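Local coordinates for protein terminal oxygenase component of carbazole 1,9a-dioxygenase (PDB 3GCF) that serves as the terminal oxygenase of carbazole 1,9a-dioxygenase, a Rieske nonheme iron enzyme that probably takes electrons from a ferredoxin to dihydroxylate carbazole, at residues His42-Gly47 and Val59-Ala64; Phe206-Val211 and Leu251-Thr256. All blocks are in the same frame, centred on the assembly; numbering follows the deposited sequence.

How the contacts relate
Contact 1 lies in the Rieske domain and contact 2 in the ring-hydroxylase domain with the mononuclear iron, on opposite sides of the chain's centre. Their centres are 44 Å apart and they share no strand. Both are partly buried. In contact 1 a buried leucine sits beside exposed loop residues; in contact 2 a buried tyrosine meets a more exposed strand end. The chemistry differs. At 42-47 and 59-64 an arginine and a backbone amide make direct hydrogen bonds. At 206-211 and 251-256 packing carries the contact, helped by one bridging water. Contact 1 is away from both metal centres, whereas F206 of contact 2 lies near the mononuclear iron.

Contact 1. Residues His42-Gly47 and Val59-Ala64; sequences HELAEG and VLLTRA
The R63 guanidinium meets the loop with its edge, and the carbonyl oxygen of L44 lies in its plane. NE of R63 bonds to L44 O at 2.7 Å, and NH2 of R63 reaches the same L44 O at 3.0 Å. The grip is side-on, with two nitrogens on one acceptor. NH2 lies in the carbonyl plane, while NE stands above it. The chain is extended through CD, and a bend at chi3 (-63°) then sets NE to one side, at L44 O. D41 makes a salt bridge to NH2, and G66 O takes a bond from NH1, which should help to fix the plane of the group. An alanine in place of R63 would probably leave L44 O without these two donors and D41 without its charged mate. The E46 side chain crosses that of R63 at about a right angle, with OE1 of E46 3.7 Å from CG of R63. OE2 of E46 accepts a hydrogen bond from K65 N, and OE1 from G66 N. G47 N gives a nearly straight bond to R63 O at 2.9 Å. L44 points its CD2 at the strand, 3.6 Å from CA of T62 and 4.0 Å from CB of L61. V50 and V68 also touch L44. The contact thus lays the connection between strands 34-40 and 49-54 against strand 57-64 of the antiparallel sheet in the Rieske domain.

Contact 2. Residues Phe206-Val211 and Leu251-Thr256; sequences FPYGFV and LSAELT
Y208 directs its ring at the backbone of L251-A253, and the phenol end does most of the touching. CG of Y208 is anti to its own carbonyl carbon (chi1 -65°), and the ring extends towards the other segment. The S252 N lies in the ring plane at the edge, 3.1 Å from Y208 OH. The angle is poor, and no hydrogen bond joins the two. L251 packs against the same end of the ring, with its CB 4.0 Å from CE2 of Y208 and its CG 3.7 Å from OH of Y208. R194 touches both Y208 and L251. The contact sits where the outer strands 209-212 and 248-252 of a three-stranded antiparallel sheet run into loops, with strand 237-245 between them. Y208 pairs by backbone with V240, and L251 with A243, on that middle strand. Side-chain packing and water therefore join the outer segments here. A253 points its CB at the backbone before the tyrosine, 3.5 Å from F206 O. Close by, one water accepts from F206 N at 3.1 Å and donates to E254 O at 2.8 Å. The F206 ring leads away from this contact. It meets F333 with the ring planes at about 90°, and its side chain is about 4 Å from that of the iron ligand H193. L251 also packs on F89 of the second subunit.

Contact 1. Residues His42-Gly47 and Val59-Ala64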
# COMPACT_ATOMS: atom_id res chain seq x y z
N HIS A 42 19.10 -20.51 19.77
CA HIS A 42 20.20 -19.57 19.96
C HIS A 42 19.87 -18.11 19.68
O HIS A 42 20.71 -17.23 19.85
CB HIS A 42 21.42 -20.03 19.16
CG HIS A 42 22.05 -21.28 19.70
ND1 HIS A 42 23.15 -21.88 19.13
CD2 HIS A 42 21.72 -22.05 20.77
CE1 HIS A 42 23.48 -22.96 19.82
NE2 HIS A 42 22.62 -23.09 20.82
N GLU A 43 18.64 -17.84 19.25
CA GLU A 43 18.22 -16.47 18.99
C GLU A 43 17.80 -15.84 20.32
O GLU A 43 17.63 -14.63 20.41
CB GLU A 43 17.01 -16.43 18.05
CG GLU A 43 17.27 -16.79 16.61
CD GLU A 43 16.03 -16.62 15.75
OE1 GLU A 43 15.51 -15.49 15.69
OE2 GLU A 43 15.57 -17.60 15.14
N LEU A 44 17.64 -16.68 21.33
CA LEU A 44 17.20 -16.21 22.64
C LEU A 44 18.18 -16.41 23.79
O LEU A 44 18.40 -17.53 24.24
CB LEU A 44 15.88 -16.90 23.01
CG LEU A 44 14.63 -16.59 22.20
CD1 LEU A 44 13.81 -17.86 22.02
CD2 LEU A 44 13.82 -15.51 22.90
N ALA A 45 18.75 -15.31 24.25
CA ALA A 45 19.66 -15.36 25.39
C ALA A 45 18.77 -15.01 26.58
O ALA A 45 17.65 -14.52 26.39
CB ALA A 45 20.76 -14.33 25.22
N GLU A 46 19.25 -15.26 27.79
CA GLU A 46 18.47 -14.96 29.00
C GLU A 46 18.01 -13.50 28.99
O GLU A 46 18.82 -12.59 28.80
CB GLU A 46 19.33 -15.23 30.24
CG GLU A 46 18.65 -14.98 31.58
CD GLU A 46 17.46 -15.89 31.82
OE1 GLU A 46 17.50 -17.06 31.37
OE2 GLU A 46 16.48 -15.45 32.46
N GLY A 47 16.72 -13.28 29.18
CA GLY A 47 16.19 -11.92 29.21
C GLY A 47 16.00 -11.24 27.86
O GLY A 47 15.55 -10.10 27.80
N VAL A 59 3.15 -13.41 18.62
CA VAL A 59 3.66 -14.06 19.81
C VAL A 59 4.98 -13.43 20.24
O VAL A 59 5.78 -13.03 19.41
CB VAL A 59 3.91 -15.56 19.55
CG1 VAL A 59 4.38 -16.25 20.83
CG2 VAL A 59 2.64 -16.21 19.01
N LEU A 60 5.18 -13.34 21.55
CA LEU A 60 6.41 -12.77 22.09
C LEU A 60 7.19 -13.89 22.76
O LEU A 60 6.66 -14.58 23.64
CB LEU A 60 6.10 -11.68 23.11
CG LEU A 60 7.31 -10.99 23.74
CD1 LEU A 60 8.00 -10.13 22.70
CD2 LEU A 60 6.85 -10.12 24.92
N LEU A 61 8.44 -14.08 22.36
CA LEU A 61 9.28 -15.11 22.95
C LEU A 61 10.37 -14.49 23.81
O LEU A 61 10.87 -13.42 23.50
CB LEU A 61 9.94 -15.96 21.87
CG LEU A 61 9.09 -16.64 20.79
CD1 LEU A 61 10.02 -17.30 19.78
CD2 LEU A 61 8.17 -17.67 21.42
N THR A 62 10.73 -15.18 24.88
CA THR A 62 11.81 -14.72 25.74
C THR A 62 12.35 -15.92 26.50
O THR A 62 11.74 -16.99 26.49
CB THR A 62 11.32 -13.65 26.75
OG1 THR A 62 12.45 -13.14 27.48
CG2 THR A 62 10.34 -14.26 27.74
N ARG A 63 13.51 -15.76 27.13
CA ARG A 63 14.07 -16.84 27.93
C ARG A 63 14.07 -16.34 29.38
O ARG A 63 14.70 -15.32 29.70
CB ARG A 63 15.50 -17.18 27.50
CG ARG A 63 16.09 -18.40 28.22
CD ARG A 63 17.54 -18.66 27.82
NE ARG A 63 17.68 -18.98 26.39
CZ ARG A 63 17.32 -20.14 25.84
NH1 ARG A 63 16.81 -21.10 26.59
NH2 ARG A 63 17.47 -20.33 24.54
N ALA A 64 13.34 -17.04 30.24
CA ALA A 64 13.23 -16.68 31.65
C ALA A 64 13.74 -17.84 32.51
O ALA A 64 13.19 -18.94 32.48
CB ALA A 64 11.78 -16.37 31.99

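Contact 2. Residues Phe206-Val211 and Leu251-Thr256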
# COMPACT_ATOMS: atom_id res chain seq x y z
N PHE A 206 22.76 -33.58 -11.01
CA PHE A 206 21.42 -33.06 -10.73
C PHE A 206 20.54 -33.01 -11.96
O PHE A 206 20.82 -32.30 -12.92
CB PHE A 206 21.55 -31.66 -10.12
CG PHE A 206 20.37 -31.24 -9.31
CD1 PHE A 206 20.05 -31.91 -8.13
CD2 PHE A 206 19.57 -30.18 -9.71
CE1 PHE A 206 18.95 -31.53 -7.37
CE2 PHE A 206 18.47 -29.78 -8.95
CZ PHE A 206 18.17 -30.46 -7.78
N PRO A 207 19.43 -33.77 -11.94
CA PRO A 207 18.51 -33.81 -13.08
C PRO A 207 17.60 -32.59 -13.17
O PRO A 207 17.51 -31.80 -12.23
CB PRO A 207 17.74 -35.10 -12.84
CG PRO A 207 17.59 -35.10 -11.35
CD PRO A 207 18.98 -34.67 -10.87
N TYR A 208 16.94 -32.43 -14.32
CA TYR A 208 16.02 -31.33 -14.54
C TYR A 208 14.67 -31.65 -13.92
O TYR A 208 13.82 -30.77 -13.75
CB TYR A 208 15.85 -31.06 -16.04
CG TYR A 208 17.10 -30.57 -16.72
CD1 TYR A 208 17.93 -29.64 -16.11
CD2 TYR A 208 17.45 -31.03 -17.99
CE1 TYR A 208 19.08 -29.17 -16.74
CE2 TYR A 208 18.61 -30.57 -18.63
CZ TYR A 208 19.42 -29.64 -17.99
OH TYR A 208 20.57 -29.19 -18.59
N GLY A 209 14.47 -32.92 -13.58
CA GLY A 209 13.23 -33.35 -12.98
C GLY A 209 13.17 -34.85 -12.72
O GLY A 209 13.98 -35.61 -13.24
N PHE A 210 12.21 -35.26 -11.89
CA PHE A 210 12.00 -36.67 -11.57
C PHE A 210 10.57 -36.99 -11.98
O PHE A 210 9.63 -36.33 -11.54
CB PHE A 210 12.14 -36.92 -10.07
CG PHE A 210 13.54 -36.77 -9.55
CD1 PHE A 210 14.46 -37.81 -9.66
CD2 PHE A 210 13.94 -35.58 -8.93
CE1 PHE A 210 15.75 -37.68 -9.15
CE2 PHE A 210 15.23 -35.44 -8.42
CZ PHE A 210 16.14 -36.49 -8.53
N VAL A 211 10.40 -38.01 -12.81
CA VAL A 211 9.07 -38.41 -13.26
C VAL A 211 8.71 -39.79 -12.71
O VAL A 211 9.49 -40.73 -12.83
CB VAL A 211 9.02 -38.46 -14.81
CG1 VAL A 211 7.64 -38.90 -15.28
CG2 VAL A 211 9.38 -37.09 -15.37
N LEU A 251 19.18 -28.80 -23.92
CA LEU A 251 19.81 -28.63 -22.62
C LEU A 251 20.22 -29.99 -22.06
O LEU A 251 19.49 -30.96 -22.22
CB LEU A 251 18.81 -27.96 -21.67
CG LEU A 251 19.10 -26.67 -20.89
CD1 LEU A 251 19.74 -25.60 -21.77
CD2 LEU A 251 17.77 -26.17 -20.32
N SER A 252 21.38 -30.07 -21.42
CA SER A 252 21.82 -31.33 -20.83
C SER A 252 22.63 -31.06 -19.57
O SER A 252 23.49 -30.18 -19.55
CB SER A 252 22.65 -32.14 -21.82
OG SER A 252 23.73 -31.38 -22.32
N ALA A 253 22.34 -31.81 -18.52
CA ALA A 253 23.04 -31.64 -17.26
C ALA A 253 24.45 -32.20 -17.39
O ALA A 253 24.71 -33.03 -18.25
CB ALA A 253 22.29 -32.36 -16.13
N GLU A 254 25.35 -31.73 -16.54
CA GLU A 254 26.72 -32.19 -16.58
C GLU A 254 26.85 -33.50 -15.80
O GLU A 254 26.65 -33.53 -14.59
CB GLU A 254 27.66 -31.14 -16.00
CG GLU A 254 29.13 -31.45 -16.19
CD GLU A 254 29.67 -31.00 -17.54
OE1 GLU A 254 28.95 -31.16 -18.55
OE2 GLU A 254 30.81 -30.49 -17.58
N LEU A 255 27.16 -34.57 -16.52
CA LEU A 255 27.35 -35.89 -15.92
C LEU A 255 28.75 -36.32 -16.35
O LEU A 255 28.93 -36.93 -17.40
CB LEU A 255 26.31 -36.88 -16.45
CG LEU A 255 25.07 -37.13 -15.59
CD1 LEU A 255 24.57 -35.83 -14.99
CD2 LEU A 255 24.00 -37.80 -16.43
N THR A 256 29.73 -35.96 -15.54
CA THR A 256 31.11 -36.29 -15.86
C THR A 256 31.89 -36.71 -14.62
O THR A 256 32.22 -35.89 -13.77
CB THR A 256 31.80 -35.08 -16.56
OG1 THR A 256 33.15 -35.43 -16.91
CG2 THR A 256 31.80 -33.85 -15.66
O HOH W 1 24.84 -32.20 -12.84